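Long-range contacts in erythromycin C-12 hydroxylase (PDB 2JJN), which hydroxylates erythromycin D at C-12 of its macrolactone ring to give erythromycin C, as a heme-dependent cytochrome P450 monooxygenase of antibiotic biosynthesis: residues Phe69-Pro73 / His88-Pro92; Pro289-Thr295 / Val310-Val316; Leu193-Lys198 / Ala232-Thr236. The protein carries 2 engineered substitutions. All coordinates share one frame; numbering follows the deposited sequence. Where two conformers were deposited one is given.

Contact 1: Phe69-Pro73 / His88-Pro92. With HEM (protoporphyrin IX containing Fe), chain B.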
loop_
_atom_site.group_PDB
_atom_site.type_symbol
_atom_site.label_atom_id
_atom_site.label_comp_id
_atom_site.label_asym_id
_atom_site.label_seq_id
_atom_site.Cartn_x
_atom_site.Cartn_y
_atom_site.Cartn_z
ATOM N N PHE A 69 2.266 -20.916 5.137
ATOM C CA PHE A 69 2.344 -19.557 5.603
ATOM C C PHE A 69 0.992 -18.887 5.454
ATOM O O PHE A 69 0.677 -18.316 4.424
ATOM C CB PHE A 69 3.437 -18.786 4.834
ATOM C CG PHE A 69 4.810 -19.383 5.036
ATOM C CD1 PHE A 69 5.334 -20.192 4.042
ATOM C CD2 PHE A 69 5.537 -19.143 6.211
ATOM C CE1 PHE A 69 6.627 -20.796 4.192
ATOM C CE2 PHE A 69 6.854 -19.740 6.396
ATOM C CZ PHE A 69 7.377 -20.536 5.367
ATOM N N SER A 70 0.226 -18.990 6.524
ATOM C CA SER A 70 -1.143 -18.453 6.554
ATOM C C SER A 70 -1.191 -16.934 6.584
ATOM O O SER A 70 -0.288 -16.291 7.134
ATOM C CB SER A 70 -1.875 -19.052 7.764
ATOM O OG SER A 70 -3.112 -18.344 7.968
ATOM N N SER A 71 -2.249 -16.346 5.989
ATOM C CA SER A 71 -2.451 -14.929 6.052
ATOM C C SER A 71 -3.314 -14.513 7.213
ATOM O O SER A 71 -3.577 -13.332 7.376
ATOM C CB SER A 71 -3.073 -14.399 4.750
ATOM O OG SER A 71 -2.103 -14.408 3.734
ATOM N N ASP A 72 -3.741 -15.474 8.017
ATOM C CA ASP A 72 -4.593 -15.191 9.157
ATOM C C ASP A 72 -3.686 -14.864 10.350
ATOM O O ASP A 72 -3.084 -15.786 10.906
ATOM C CB ASP A 72 -5.457 -16.414 9.396
ATOM C CG ASP A 72 -6.433 -16.236 10.559
ATOM O OD1 ASP A 72 -7.119 -17.221 10.851
ATOM O OD2 ASP A 72 -6.437 -15.145 11.159
ATOM N N PRO A 73 -3.568 -13.574 10.742
ATOM C CA PRO A 73 -2.625 -13.272 11.841
ATOM C C PRO A 73 -3.162 -13.702 13.177
ATOM O O PRO A 73 -2.369 -13.784 14.135
ATOM C CB PRO A 73 -2.527 -11.744 11.857
ATOM C CG PRO A 73 -3.797 -11.259 11.209
ATOM C CD PRO A 73 -4.271 -12.357 10.266
ATOM N N HIS A 88 -7.564 -10.077 2.898
ATOM C CA HIS A 88 -6.107 -10.229 3.036
ATOM C C HIS A 88 -5.739 -11.051 4.255
ATOM O O HIS A 88 -4.536 -11.360 4.451
ATOM C CB HIS A 88 -5.425 -8.888 3.089
ATOM C CG HIS A 88 -5.864 -8.056 4.251
ATOM N ND1 HIS A 88 -7.157 -7.588 4.375
ATOM C CD2 HIS A 88 -5.173 -7.568 5.310
ATOM C CE1 HIS A 88 -7.247 -6.874 5.489
ATOM N NE2 HIS A 88 -6.060 -6.852 6.073
ATOM N N GLU A 89 -6.729 -11.420 5.077
ATOM C CA GLU A 89 -6.461 -12.200 6.288
ATOM C C GLU A 89 -7.118 -13.565 6.201
ATOM O O GLU A 89 -7.218 -14.268 7.214
ATOM C CB GLU A 89 -6.955 -11.443 7.533
ATOM C CG GLU A 89 -6.117 -10.231 7.828
ATOM C CD GLU A 89 -6.550 -9.524 9.083
ATOM O OE1 GLU A 89 -7.612 -9.893 9.638
ATOM O OE2 GLU A 89 -5.834 -8.590 9.465
ATOM N N ILE A 90 -7.560 -13.949 5.000
ATOM C CA ILE A 90 -8.304 -15.188 4.813
ATOM C C ILE A 90 -7.522 -16.100 3.881
ATOM O O ILE A 90 -6.972 -15.643 2.878
ATOM C CB ILE A 90 -9.720 -14.849 4.273
ATOM C CG1 ILE A 90 -10.498 -14.126 5.395
ATOM C CG2 ILE A 90 -10.441 -16.102 3.876
ATOM C CD1 ILE A 90 -11.843 -13.540 4.960
ATOM N N ASP A 91 -7.506 -17.394 4.191
ATOM C CA ASP A 91 -6.762 -18.371 3.417
ATOM C C ASP A 91 -7.659 -19.163 2.476
ATOM O O ASP A 91 -8.879 -19.209 2.689
ATOM C CB ASP A 91 -6.124 -19.421 4.367
ATOM C CG ASP A 91 -5.006 -18.850 5.231
ATOM O OD1 ASP A 91 -4.381 -17.828 4.841
ATOM O OD2 ASP A 91 -4.769 -19.425 6.305
ATOM N N PRO A 92 -7.067 -19.822 1.482
ATOM C CA PRO A 92 -7.908 -20.767 0.722
ATOM C C PRO A 92 -8.416 -21.872 1.643
ATOM O O PRO A 92 -7.775 -22.189 2.681
ATOM C CB PRO A 92 -6.959 -21.322 -0.331
ATOM C CG PRO A 92 -5.787 -20.284 -0.397
ATOM C CD PRO A 92 -5.671 -19.784 0.991
HETATM C CHA HEM B . -3.220 -6.657 -1.474
HETATM C CHB HEM B . 0.320 -3.342 -2.014
HETATM C CHC HEM B . -2.926 -0.210 -3.786
HETATM C CHD HEM B . -6.540 -3.201 -2.496
HETATM C C1A HEM B . -1.997 -6.022 -1.547
HETATM C C2A HEM B . -0.718 -6.644 -1.183
HETATM C C3A HEM B . 0.249 -5.732 -1.314
HETATM C C4A HEM B . -0.366 -4.498 -1.760
HETATM C CMA HEM B . 1.754 -5.914 -1.017
HETATM C CAA HEM B . -0.526 -8.111 -0.754
HETATM C CBA HEM B . -0.822 -8.307 0.721
HETATM C CGA HEM B . -0.385 -9.686 1.222
HETATM O O1A HEM B . 0.136 -10.506 0.414
HETATM O O2A HEM B . -0.622 -9.948 2.443
HETATM C C1B HEM B . -0.266 -2.198 -2.558
HETATM C C2B HEM B . 0.455 -1.025 -2.983
HETATM C C3B HEM B . -0.448 -0.151 -3.486
HETATM C C4B HEM B . -1.750 -0.795 -3.367
HETATM C CMB HEM B . 1.988 -0.949 -2.829
HETATM C CAB HEM B . -0.277 1.272 -4.052
HETATM C CBB HEM B . 0.795 1.580 -4.708
HETATM C C1C HEM B . -4.181 -0.746 -3.587
HETATM C C2C HEM B . -5.430 -0.101 -3.958
HETATM C C3C HEM B . -6.434 -0.930 -3.598
HETATM C C4C HEM B . -5.843 -2.131 -3.005
HETATM C CMC HEM B . -5.488 1.290 -4.644
HETATM C CAC HEM B . -7.958 -0.731 -3.714
HETATM C CBC HEM B . -8.537 -0.154 -4.766
HETATM C C1D HEM B . -5.945 -4.358 -2.094
HETATM C C2D HEM B . -6.687 -5.486 -1.628
HETATM C C3D HEM B . -5.680 -6.550 -1.336
HETATM C C4D HEM B . -4.403 -5.973 -1.635
HETATM C CMD HEM B . -8.232 -5.595 -1.459
HETATM C CAD HEM B . -5.932 -7.967 -0.791
HETATM C CBD HEM B . -6.066 -8.990 -1.935
HETATM C CGD HEM B . -6.193 -10.373 -1.375
HETATM O O1D HEM B . -5.932 -10.596 -0.180
HETATM O O2D HEM B . -6.568 -11.270 -2.159
HETATM N NA HEM B . -1.743 -4.694 -1.927
HETATM N NB HEM B . -1.633 -2.031 -2.757
HETATM N NC HEM B . -4.494 -1.955 -2.996
HETATM N ND HEM B . -4.572 -4.678 -2.089
HETATM FE FE HEM B . -3.079 -3.395 -2.588
HETATM O O HOH W 1 -2.546 -11.982 2.729
HETATM O O HOH W 2 -2.776 -10.514 6.397
HETATM O O HOH W 3 -3.126 -2.632 -0.508
#
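Asp91 meets two successive residues of the other segment with one carboxylate, each oxygen taking a donor on its syn lone pair. Ser70 OG gives its proton to Asp91 OD2 at 2.6 Å, and Ser71 N reaches Asp91 OD1 at 2.8 Å along an almost straight line (168°). Two bonds through different oxygens fix the rotation of the carboxylate. Ser70 OG can reach it because it stands opposite the backbone N (chi1 169°); from the same place it accepts from Asp72 N at 2.9 Å, closing an ST turn.

Further along, the backbones come close enough for two CA-H...O contacts, the shorter from Glu89 CA to Ser71 O at 3.3 Å. Beyond them the Glu89 chain crosses the Pro73 ring at about a right angle, its CG 3.7 Å from Pro73 CD, so this end is held by aliphatic packing. Asp72 turns its own carboxylate to Thr74 instead.

Toward the heme, water 1 joins both segments to the cofactor. It accepts from Ser71 OG at 2.7 Å and donates to His88 O and to propionate oxygen O2A of the heme, the latter at 2.8 Å. Ser71 also touches His351 and Arg293, both heme-binding residues. With His88 and Glu89 both substrate-binding, this is the propionate-side edge of a P450 active site, where the loop leading into helix 94-105 runs past the heme propionates.

Contact 2: Pro289-Thr295 / Val310-Val316. With HEM (protoporphyrin IX containing Fe), chain B.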
loop_
_atom_site.group_PDB
_atom_site.type_symbol
_atom_site.label_atom_id
_atom_site.label_comp_id
_atom_site.label_asym_id
_atom_site.label_seq_id
_atom_site.Cartn_x
_atom_site.Cartn_y
_atom_site.Cartn_z
ATOM N N PRO A 289 6.795 -2.104 2.975
ATOM C CA PRO A 289 8.081 -2.822 2.868
ATOM C C PRO A 289 8.060 -4.245 3.389
ATOM O O PRO A 289 9.002 -5.035 3.106
ATOM C CB PRO A 289 9.030 -1.924 3.704
ATOM C CG PRO A 289 8.143 -1.226 4.646
ATOM C CD PRO A 289 6.872 -0.955 3.916
ATOM N N GLN A 290 7.011 -4.597 4.105
ATOM C CA GLN A 290 6.909 -5.927 4.722
ATOM C C GLN A 290 5.479 -6.417 4.729
ATOM O O GLN A 290 4.530 -5.613 4.755
ATOM C CB GLN A 290 7.457 -5.862 6.161
ATOM C CG GLN A 290 6.754 -4.832 7.040
ATOM C CD GLN A 290 7.355 -4.628 8.422
ATOM O OE1 GLN A 290 8.517 -4.956 8.685
ATOM N NE2 GLN A 290 6.538 -4.112 9.336
ATOM N N MET A 291 5.321 -7.747 4.688
ATOM C CA MET A 291 4.017 -8.402 4.849
ATOM C C MET A 291 4.141 -9.470 5.903
ATOM O O MET A 291 5.219 -9.933 6.123
ATOM C CB MET A 291 3.497 -9.048 3.541
ATOM C CG MET A 291 2.936 -8.027 2.598
ATOM S SD MET A 291 4.254 -7.929 1.453
ATOM C CE MET A 291 3.763 -9.236 0.340
ATOM N N GLN A 292 3.033 -9.831 6.541
ATOM C CA GLN A 292 3.060 -10.806 7.627
ATOM C C GLN A 292 2.330 -12.060 7.267
ATOM O O GLN A 292 1.301 -12.026 6.560
ATOM C CB GLN A 292 2.408 -10.230 8.915
ATOM C CG GLN A 292 3.381 -9.207 9.578
ATOM C CD GLN A 292 3.312 -7.828 8.937
ATOM O OE1 GLN A 292 4.335 -7.197 8.601
ATOM N NE2 GLN A 292 2.098 -7.344 8.772
ATOM N N ARG A 293 2.904 -13.169 7.723
ATOM C CA ARG A 293 2.286 -14.528 7.618
ATOM C C ARG A 293 2.392 -15.230 8.967
ATOM O O ARG A 293 3.128 -14.781 9.845
ATOM C CB ARG A 293 2.952 -15.374 6.511
ATOM C CG ARG A 293 2.884 -14.734 5.133
ATOM C CD ARG A 293 1.403 -14.732 4.666
ATOM N NE ARG A 293 1.257 -14.405 3.237
ATOM C CZ ARG A 293 0.935 -13.197 2.772
ATOM N NH1 ARG A 293 0.824 -12.138 3.580
ATOM N NH2 ARG A 293 0.693 -13.048 1.474
ATOM N N THR A 294 1.658 -16.332 9.123
ATOM C CA THR A 294 1.830 -17.150 10.338
ATOM C C THR A 294 2.067 -18.593 9.910
ATOM O O THR A 294 1.364 -19.101 9.058
ATOM C CB THR A 294 0.609 -17.043 11.245
ATOM O OG1 THR A 294 -0.567 -17.394 10.511
ATOM C CG2 THR A 294 0.493 -15.642 11.803
ATOM N N THR A 295 3.067 -19.263 10.478
ATOM C CA THR A 295 3.297 -20.651 10.073
ATOM C C THR A 295 2.208 -21.564 10.646
ATOM O O THR A 295 1.792 -21.424 11.807
ATOM C CB THR A 295 4.656 -21.170 10.569
ATOM O OG1 THR A 295 4.743 -20.981 11.974
ATOM C CG2 THR A 295 5.781 -20.359 9.915
ATOM N N VAL A 310 4.112 -19.328 14.535
ATOM C CA VAL A 310 4.816 -18.079 14.757
ATOM C C VAL A 310 4.621 -17.154 13.550
ATOM O O VAL A 310 4.269 -17.609 12.453
ATOM C CB VAL A 310 6.335 -18.293 15.042
ATOM C CG1 VAL A 310 6.566 -19.178 16.279
ATOM C CG2 VAL A 310 7.020 -18.905 13.815
ATOM N N MET A 311 4.794 -15.852 13.804
ATOM C CA MET A 311 4.635 -14.855 12.748
ATOM C C MET A 311 5.947 -14.734 11.955
ATOM O O MET A 311 7.023 -14.822 12.534
ATOM C CB MET A 311 4.241 -13.531 13.353
ATOM C CG MET A 311 4.235 -12.403 12.354
ATOM S SD MET A 311 2.968 -11.168 12.762
ATOM C CE MET A 311 1.504 -12.134 12.429
ATOM N N VAL A 312 5.813 -14.557 10.647
ATOM C CA VAL A 312 6.949 -14.408 9.718
ATOM C C VAL A 312 6.702 -13.132 8.939
ATOM O O VAL A 312 5.608 -12.957 8.379
ATOM C CB VAL A 312 6.981 -15.595 8.729
ATOM C CG1 VAL A 312 8.156 -15.414 7.762
ATOM C CG2 VAL A 312 7.094 -16.936 9.516
ATOM N N ASN A 313 7.700 -12.251 8.895
ATOM C CA ASN A 313 7.625 -10.938 8.195
ATOM C C ASN A 313 8.453 -11.118 6.927
ATOM O O ASN A 313 9.647 -11.439 7.019
ATOM C CB ASN A 313 8.343 -9.929 9.137
ATOM C CG ASN A 313 7.428 -9.274 10.115
ATOM O OD1 ASN A 313 7.672 -9.328 11.312
ATOM N ND2 ASN A 313 6.385 -8.619 9.626
ATOM N N THR A 314 7.845 -10.930 5.768
ATOM C CA THR A 314 8.591 -10.998 4.489
ATOM C C THR A 314 8.943 -9.599 4.041
ATOM O O THR A 314 8.041 -8.807 3.816
ATOM C CB THR A 314 7.789 -11.635 3.345
ATOM O OG1 THR A 314 6.539 -10.968 3.156
ATOM C CG2 THR A 314 7.507 -13.137 3.588
ATOM N N TRP A 315 10.230 -9.305 3.941
ATOM C CA TRP A 315 10.709 -7.948 3.673
ATOM C C TRP A 315 10.806 -7.706 2.174
ATOM O O TRP A 315 11.841 -7.920 1.519
ATOM C CB TRP A 315 12.043 -7.725 4.371
ATOM C CG TRP A 315 11.909 -7.409 5.825
ATOM C CD1 TRP A 315 11.842 -8.296 6.826
ATOM C CD2 TRP A 315 11.831 -6.101 6.401
ATOM N NE1 TRP A 315 11.738 -7.614 8.066
ATOM C CE2 TRP A 315 11.724 -6.264 7.811
ATOM C CE3 TRP A 315 11.792 -4.804 5.853
ATOM C CZ2 TRP A 315 11.611 -5.174 8.690
ATOM C CZ3 TRP A 315 11.704 -3.720 6.723
ATOM C CH2 TRP A 315 11.611 -3.909 8.123
ATOM N N VAL A 316 9.679 -7.257 1.611
ATOM C CA VAL A 316 9.666 -6.897 0.184
ATOM C C VAL A 316 10.731 -5.814 -0.124
ATOM O O VAL A 316 11.360 -5.822 -1.177
ATOM C CB VAL A 316 8.246 -6.505 -0.255
ATOM C CG1 VAL A 316 8.261 -5.650 -1.518
ATOM C CG2 VAL A 316 7.454 -7.822 -0.501
HETATM C CHA HEM B . -3.220 -6.657 -1.474
HETATM C CHB HEM B . 0.320 -3.342 -2.014
HETATM C CHC HEM B . -2.926 -0.210 -3.786
HETATM C CHD HEM B . -6.540 -3.201 -2.496
HETATM C C1A HEM B . -1.997 -6.022 -1.547
HETATM C C2A HEM B . -0.718 -6.644 -1.183
HETATM C C3A HEM B . 0.249 -5.732 -1.314
HETATM C C4A HEM B . -0.366 -4.498 -1.760
HETATM C CMA HEM B . 1.754 -5.914 -1.017
HETATM C CAA HEM B . -0.526 -8.111 -0.754
HETATM C CBA HEM B . -0.822 -8.307 0.721
HETATM C CGA HEM B . -0.385 -9.686 1.222
HETATM O O1A HEM B . 0.136 -10.506 0.414
HETATM O O2A HEM B . -0.622 -9.948 2.443
HETATM C C1B HEM B . -0.266 -2.198 -2.558
HETATM C C2B HEM B . 0.455 -1.025 -2.983
HETATM C C3B HEM B . -0.448 -0.151 -3.486
HETATM C C4B HEM B . -1.750 -0.795 -3.367
HETATM C CMB HEM B . 1.988 -0.949 -2.829
HETATM C CAB HEM B . -0.277 1.272 -4.052
HETATM C CBB HEM B . 0.795 1.580 -4.708
HETATM C C1C HEM B . -4.181 -0.746 -3.587
HETATM C C2C HEM B . -5.430 -0.101 -3.958
HETATM C C3C HEM B . -6.434 -0.930 -3.598
HETATM C C4C HEM B . -5.843 -2.131 -3.005
HETATM C CMC HEM B . -5.488 1.290 -4.644
HETATM C CAC HEM B . -7.958 -0.731 -3.714
HETATM C CBC HEM B . -8.537 -0.154 -4.766
HETATM C C1D HEM B . -5.945 -4.358 -2.094
HETATM C C2D HEM B . -6.687 -5.486 -1.628
HETATM C C3D HEM B . -5.680 -6.550 -1.336
HETATM C C4D HEM B . -4.403 -5.973 -1.635
HETATM C CMD HEM B . -8.232 -5.595 -1.459
HETATM C CAD HEM B . -5.932 -7.967 -0.791
HETATM C CBD HEM B . -6.066 -8.990 -1.935
HETATM C CGD HEM B . -6.193 -10.373 -1.375
HETATM O O1D HEM B . -5.932 -10.596 -0.180
HETATM O O2D HEM B . -6.568 -11.270 -2.159
HETATM N NA HEM B . -1.743 -4.694 -1.927
HETATM N NB HEM B . -1.633 -2.031 -2.757
HETATM N NC HEM B . -4.494 -1.955 -2.996
HETATM N ND HEM B . -4.572 -4.678 -2.089
HETATM FE FE HEM B . -3.079 -3.395 -2.588
HETATM O O HOH W 3 -3.126 -2.632 -0.508
#
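Gln290 and Trp315 run side by side in the same direction, and the amide oxygen of Gln290 sits over one face of the indole, toward its rim, with OE1 3.1 Å from Trp315 CZ2. The two planes stand 72° apart, so this is no flat stack; the indole NE1 bonds instead to His52. At the other end of the antiparallel pair, Thr295 meets Val312, crossing it at about a right angle, with Thr295 CG2 3.7 Å from Val312 CG2. Thr295 OG1 meanwhile accepts from Val310 N at 3.1 Å and is also bonded to Pro307 O.

Val312 is also paired through the backbone with Arg293, Arg293 N to Val312 O and Val312 N to Arg293 O both at 2.8 Å. From that fixed backbone the Arg293 chain bends at chi2 (-68°) and leaves the partner strand, presenting its edge to a heme propionate whose carboxyl carbon lies in the guanidinium plane. Arg293 NH2 reaches heme O1A at 2.8 Å, nearly straight, and Arg293 NH1 reaches heme O2A at 2.9 Å. NH1 also donates to Gln292 O, which helps fix its orientation. The sheet thus holds a positive charge against the propionate, probably offsetting its negative charge.

Contact 3: Leu193-Lys198 / Ala232-Thr236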
loop_
_atom_site.group_PDB
_atom_site.type_symbol
_atom_site.label_atom_id
_atom_site.label_comp_id
_atom_site.label_asym_id
_atom_site.label_seq_id
_atom_site.Cartn_x
_atom_site.Cartn_y
_atom_site.Cartn_z
ATOM N N LEU A 193 -15.574 2.802 11.214
ATOM C CA LEU A 193 -15.600 3.011 9.772
ATOM C C LEU A 193 -16.362 1.828 9.191
ATOM O O LEU A 193 -17.211 1.999 8.308
ATOM C CB LEU A 193 -14.184 3.022 9.210
ATOM C CG LEU A 193 -14.091 3.070 7.681
ATOM C CD1 LEU A 193 -14.948 4.183 7.011
ATOM C CD2 LEU A 193 -12.587 3.143 7.277
ATOM N N THR A 194 -16.067 0.642 9.693
ATOM C CA THR A 194 -16.749 -0.562 9.216
ATOM C C THR A 194 -18.252 -0.493 9.495
ATOM O O THR A 194 -19.078 -0.867 8.641
ATOM C CB THR A 194 -16.092 -1.840 9.785
ATOM O OG1 THR A 194 -14.738 -1.896 9.310
ATOM C CG2 THR A 194 -16.846 -3.087 9.334
ATOM N N ALA A 195 -18.638 -0.013 10.674
ATOM C CA ALA A 195 -20.087 0.138 10.978
ATOM C C ALA A 195 -20.764 1.109 10.016
ATOM O O ALA A 195 -21.881 0.887 9.574
ATOM C CB ALA A 195 -20.266 0.614 12.412
ATOM N N TYR A 196 -20.101 2.233 9.736
ATOM C CA TYR A 196 -20.613 3.201 8.762
ATOM C C TYR A 196 -20.784 2.525 7.393
ATOM O O TYR A 196 -21.834 2.661 6.758
ATOM C CB TYR A 196 -19.630 4.362 8.635
ATOM C CG TYR A 196 -19.984 5.324 7.558
ATOM C CD1 TYR A 196 -20.994 6.264 7.739
ATOM C CD2 TYR A 196 -19.300 5.298 6.343
ATOM C CE1 TYR A 196 -21.325 7.165 6.708
ATOM C CE2 TYR A 196 -19.609 6.195 5.318
ATOM C CZ TYR A 196 -20.618 7.117 5.507
ATOM O OH TYR A 196 -20.928 8.003 4.466
ATOM N N LEU A 197 -19.778 1.779 6.979
ATOM C CA LEU A 197 -19.865 1.121 5.655
ATOM C C LEU A 197 -20.961 0.059 5.664
ATOM O O LEU A 197 -21.648 -0.129 4.635
ATOM C CB LEU A 197 -18.519 0.542 5.196
ATOM C CG LEU A 197 -17.459 1.629 4.917
ATOM C CD1 LEU A 197 -16.110 0.976 4.606
ATOM C CD2 LEU A 197 -17.909 2.485 3.753
ATOM N N LYS A 198 -21.128 -0.632 6.790
ATOM C CA LYS A 198 -22.182 -1.667 6.871
ATOM C C LYS A 198 -23.557 -1.042 6.660
ATOM O O LYS A 198 -24.442 -1.630 5.992
ATOM C CB LYS A 198 -22.093 -2.426 8.187
ATOM C CG LYS A 198 -22.947 -3.687 8.189
ATOM C CD LYS A 198 -22.915 -4.352 9.554
ATOM C CE LYS A 198 -23.742 -5.605 9.554
ATOM N NZ LYS A 198 -23.992 -6.087 10.937
ATOM N N ALA A 232 -19.002 -4.883 4.046
ATOM C CA ALA A 232 -18.493 -3.709 4.775
ATOM C C ALA A 232 -17.026 -3.873 5.133
ATOM O O ALA A 232 -16.224 -2.909 4.994
ATOM C CB ALA A 232 -19.324 -3.493 6.044
ATOM N N ASN A 233 -16.666 -5.062 5.588
ATOM C CA ASN A 233 -15.250 -5.317 5.905
ATOM C C ASN A 233 -14.391 -5.284 4.669
ATOM O O ASN A 233 -13.294 -4.678 4.655
ATOM C CB ASN A 233 -15.108 -6.623 6.631
ATOM C CG ASN A 233 -15.493 -6.511 8.128
ATOM O OD1 ASN A 233 -15.104 -5.547 8.793
ATOM N ND2 ASN A 233 -16.181 -7.498 8.651
ATOM N N PHE A 234 -14.862 -5.906 3.609
ATOM C CA PHE A 234 -14.110 -5.816 2.354
ATOM C C PHE A 234 -13.991 -4.369 1.875
ATOM O O PHE A 234 -12.902 -3.914 1.462
ATOM C CB PHE A 234 -14.708 -6.689 1.276
ATOM C CG PHE A 234 -14.008 -6.494 -0.050
ATOM C CD1 PHE A 234 -12.745 -7.037 -0.247
ATOM C CD2 PHE A 234 -14.555 -5.677 -1.050
ATOM C CE1 PHE A 234 -12.068 -6.833 -1.410
ATOM C CE2 PHE A 234 -13.886 -5.462 -2.234
ATOM C CZ PHE A 234 -12.578 -6.044 -2.417
ATOM N N SER A 235 -15.091 -3.607 1.950
ATOM C CA SER A 235 -15.048 -2.206 1.554
ATOM C C SER A 235 -14.097 -1.394 2.423
ATOM O O SER A 235 -13.483 -0.483 1.921
ATOM C CB SER A 235 -16.431 -1.545 1.577
ATOM O OG SER A 235 -17.307 -2.180 0.619
ATOM N N THR A 236 -13.997 -1.748 3.709
ATOM C CA THR A 236 -13.058 -1.103 4.657
ATOM C C THR A 236 -11.610 -1.328 4.172
ATOM O O THR A 236 -10.820 -0.374 4.089
ATOM C CB THR A 236 -13.180 -1.675 6.092
ATOM O OG1 THR A 236 -14.494 -1.486 6.603
ATOM C CG2 THR A 236 -12.119 -1.063 7.079
HETATM O O HOH W 4 -13.509 -4.093 10.744
#
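Ala232 points its methyl at the backbone of the other helix, CB lying 3.5 Å from Lys198 N and 3.7 Å from Lys198 CB. So small a side chain lets the helices draw close: the CA atoms of Ala232 and Lys198 are 4.7 Å apart, while the axes of the two short segments approach to 8.5 Å at 123°. Lys198 offers only the base of its chain here, for the rest runs extended away from the interface.

The residue before it, Leu197, lays its CD1 branch across the backbone between Ser235 and Thr236, 3.8 Å from Ser235 C. Leu154 and Leu239 also touch it.

Next to Leu197, Thr194 and Thr236 form a polar patch. They cross at about a right angle, and in the given conformers their hydroxyls approach to 2.7 Å, Thr194 OG1 to Thr236 OG1. The Thr194 proton has another acceptor within reach, so no donor is assigned between the two. With chi1 at -60°, Thr236 OG1 points back along its own helix and donates to Ala232 O at 2.8 Å. Thr236 N reaches that same carbonyl from the other face of its plane. Water 4 links Thr194 OG1 to Asn233 OD1, donating to the latter at 2.9 Å, while Asn233 ND2 is taken up by Pro84 O. The crossing of helices 180-206 and 228-259 thus combines close apolar packing with an adjoining small hydrogen-bonded patch, linked partly through water.

How the contacts relate
Contacts 1 and 2 are direct neighbours, their centres 11 Å apart, because strands 69-70 and 290-295 lie side by side in one sheet. Two probable hydrogen bonds stitch them together: Ser70 N to Thr294 O at 2.8 Å, and Asp72 O with Thr294 OG1 at 3.0 Å. They also converge on the same heme propionate, contact 2 through a charged side chain and contact 1 through a water. Contact 3 stands apart, about 20 Å from contact 1 and 26 Å from contact 2 between centres. Still, Thr236 comes within about 8 Å of substrate-binding His88, side chain to side chain, and Phe234, two residues earlier, touches the heme.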